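PDB 5EHK: lantibiotic dehydratase from Microbispora corallina, which probably uses glutamyl-tRNA to dehydrate serine and threonine residues of a precursor peptide during biosynthesis of the lantibiotic NAI-107. Local coordinates for residues 493-498 with 796-801. Numbering follows the deposited sequence.
Sequences APADLP and HAARPP
Asp496 and Arg799 form a salt bridge between a short 3-10 turn, residues 494-496, and the irregular loop that leaves strand 785-792 and runs on towards strand 819-824. The turn falls in the lantibiotic dehydratase N-terminal family region and belongs to the connection between helix 481-487 and strand 500-508, so the bridge ties together two loops attached to strands, 500-508 and 785-792, that pair antiparallel. Arg799 NH2 donates to Asp496 OD1 over 2.8 Å, with a bent N-H...O angle of 139°. The donor comes from the syn side of the carboxylate but lies 33° out of its plane. The two flat groups are nevertheless almost parallel, and a single oxygen and a single nitrogen make the bond rather than a two-pronged pair.

Arg799 gets there with a chain extended from CG to NE, which carries the guanidinium across to the turn. NE forms a salt bridge to Glu618, so the cation is shared between two carboxylates, and NH2 has a further hydrogen bond outside the two loops. A water modelled close to NH1 is doubtfully placed. On the aspartate, OD2 is also hydrogen-bonded elsewhere in the fold, besides a long, weak ion pair with Arg401. The backbone is tied down as well, Asp496 to Arg661 and Arg799 to both His561 and Gln563. Within the turn, Asp496 N is satisfied by Ala493 O at 2.9 Å, and Leu497 N by Pro494 O at 3.2 Å.

Beside the charged pair lies a small apolar touch. Ala798 points its methyl at the turn, where its CB sits 4.0 Å from Ala495 CB. That same methyl also approaches the carbonyl of the turn residue, with Ala798 CB 3.6 Å from Ala495 O.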
loop_
_atom_site.group_PDB
_atom_site.type_symbol
_atom_site.label_atom_id
_atom_site.label_comp_id
_atom_site.label_asym_id
_atom_site.label_seq_id
_atom_site.Cartn_x
_atom_site.Cartn_y
_atom_site.Cartn_z
ATOM N N ALA A 493 -7.290 -13.807 24.532
ATOM C CA ALA A 493 -6.613 -14.499 25.618
ATOM C C ALA A 493 -6.450 -13.647 26.875
ATOM O O ALA A 493 -6.039 -12.486 26.796
ATOM C CB ALA A 493 -5.255 -14.966 25.143
ATOM N N PRO A 494 -6.715 -14.238 28.053
ATOM C CA PRO A 494 -6.584 -13.490 29.317
ATOM C C PRO A 494 -5.168 -12.938 29.587
ATOM O O PRO A 494 -5.046 -11.928 30.278
ATOM C CB PRO A 494 -7.025 -14.513 30.381
ATOM C CG PRO A 494 -6.913 -15.843 29.702
ATOM C CD PRO A 494 -7.266 -15.585 28.275
ATOM N N ALA A 495 -4.133 -13.567 29.039
ATOM C CA ALA A 495 -2.772 -13.061 29.196
ATOM C C ALA A 495 -2.557 -11.711 28.526
ATOM O O ALA A 495 -1.570 -11.036 28.788
ATOM C CB ALA A 495 -1.779 -14.058 28.650
ATOM N N ASP A 496 -3.470 -11.342 27.633
ATOM C CA ASP A 496 -3.345 -10.114 26.851
ATOM C C ASP A 496 -4.112 -8.957 27.469
ATOM O O ASP A 496 -4.184 -7.865 26.897
ATOM C CB ASP A 496 -3.832 -10.343 25.415
ATOM C CG ASP A 496 -2.948 -11.312 24.642
ATOM O OD1 ASP A 496 -1.841 -11.624 25.141
ATOM O OD2 ASP A 496 -3.356 -11.749 23.532
ATOM N N LEU A 497 -4.710 -9.198 28.624
ATOM C CA LEU A 497 -5.505 -8.160 29.242
ATOM C C LEU A 497 -4.614 -6.983 29.590
ATOM O O LEU A 497 -3.527 -7.156 30.118
ATOM C CB LEU A 497 -6.223 -8.683 30.486
ATOM C CG LEU A 497 -7.448 -9.577 30.270
ATOM C CD1 LEU A 497 -7.764 -10.260 31.573
ATOM C CD2 LEU A 497 -8.632 -8.769 29.775
ATOM N N PRO A 498 -5.082 -5.776 29.299
ATOM C CA PRO A 498 -4.284 -4.585 29.583
ATOM C C PRO A 498 -4.248 -4.309 31.074
ATOM O O PRO A 498 -5.128 -4.801 31.792
ATOM C CB PRO A 498 -5.079 -3.482 28.898
ATOM C CG PRO A 498 -6.496 -3.959 28.997
ATOM C CD PRO A 498 -6.424 -5.439 28.796
ATOM N N HIS A 796 -1.806 -10.150 38.491
ATOM C CA HIS A 796 -0.438 -10.650 38.299
ATOM C C HIS A 796 0.038 -10.444 36.847
ATOM O O HIS A 796 -0.778 -10.464 35.909
ATOM C CB HIS A 796 -0.305 -12.116 38.718
ATOM C CG HIS A 796 -0.605 -13.076 37.620
ATOM N ND1 HIS A 796 -1.891 -13.366 37.218
ATOM C CD2 HIS A 796 0.214 -13.795 36.817
ATOM C CE1 HIS A 796 -1.851 -14.227 36.217
ATOM N NE2 HIS A 796 -0.584 -14.502 35.950
ATOM N N ALA A 797 1.348 -10.236 36.676
ATOM C CA ALA A 797 1.938 -9.946 35.365
ATOM C C ALA A 797 2.106 -11.226 34.578
ATOM O O ALA A 797 2.778 -12.162 35.031
ATOM C CB ALA A 797 3.280 -9.245 35.505
ATOM N N ALA A 798 1.492 -11.262 33.396
ATOM C CA ALA A 798 1.394 -12.500 32.628
ATOM C C ALA A 798 2.705 -12.890 31.951
ATOM O O ALA A 798 2.952 -14.056 31.653
ATOM C CB ALA A 798 0.290 -12.382 31.606
ATOM N N ARG A 799 3.545 -11.896 31.710
ATOM C CA ARG A 799 4.729 -12.078 30.888
ATOM C C ARG A 799 6.066 -11.943 31.622
ATOM O O ARG A 799 6.298 -10.998 32.391
ATOM C CB ARG A 799 4.686 -11.114 29.695
ATOM C CG ARG A 799 3.745 -11.542 28.612
ATOM C CD ARG A 799 3.745 -10.532 27.494
ATOM N NE ARG A 799 2.879 -10.959 26.404
ATOM C CZ ARG A 799 1.605 -10.625 26.322
ATOM N NH1 ARG A 799 1.079 -9.855 27.257
ATOM N NH2 ARG A 799 0.863 -11.045 25.309
ATOM N N PRO A 800 6.962 -12.890 31.358
ATOM C CA PRO A 800 8.340 -12.848 31.855
ATOM C C PRO A 800 9.014 -11.665 31.215
ATOM O O PRO A 800 8.598 -11.308 30.111
ATOM C CB PRO A 800 8.964 -14.116 31.276
ATOM C CG PRO A 800 7.812 -14.940 30.780
ATOM C CD PRO A 800 6.734 -13.992 30.415
ATOM N N PRO A 801 10.028 -11.075 31.865
ATOM C CA PRO A 801 10.799 -10.046 31.162
ATOM C C PRO A 801 11.584 -10.650 30.045
ATOM O O PRO A 801 11.791 -11.856 29.980
ATOM C CB PRO A 801 11.782 -9.535 32.223
ATOM C CG PRO A 801 11.878 -10.614 33.206
ATOM C CD PRO A 801 10.490 -11.249 33.248
HETATM O O HOH W 1 1.519 -9.740 29.630
#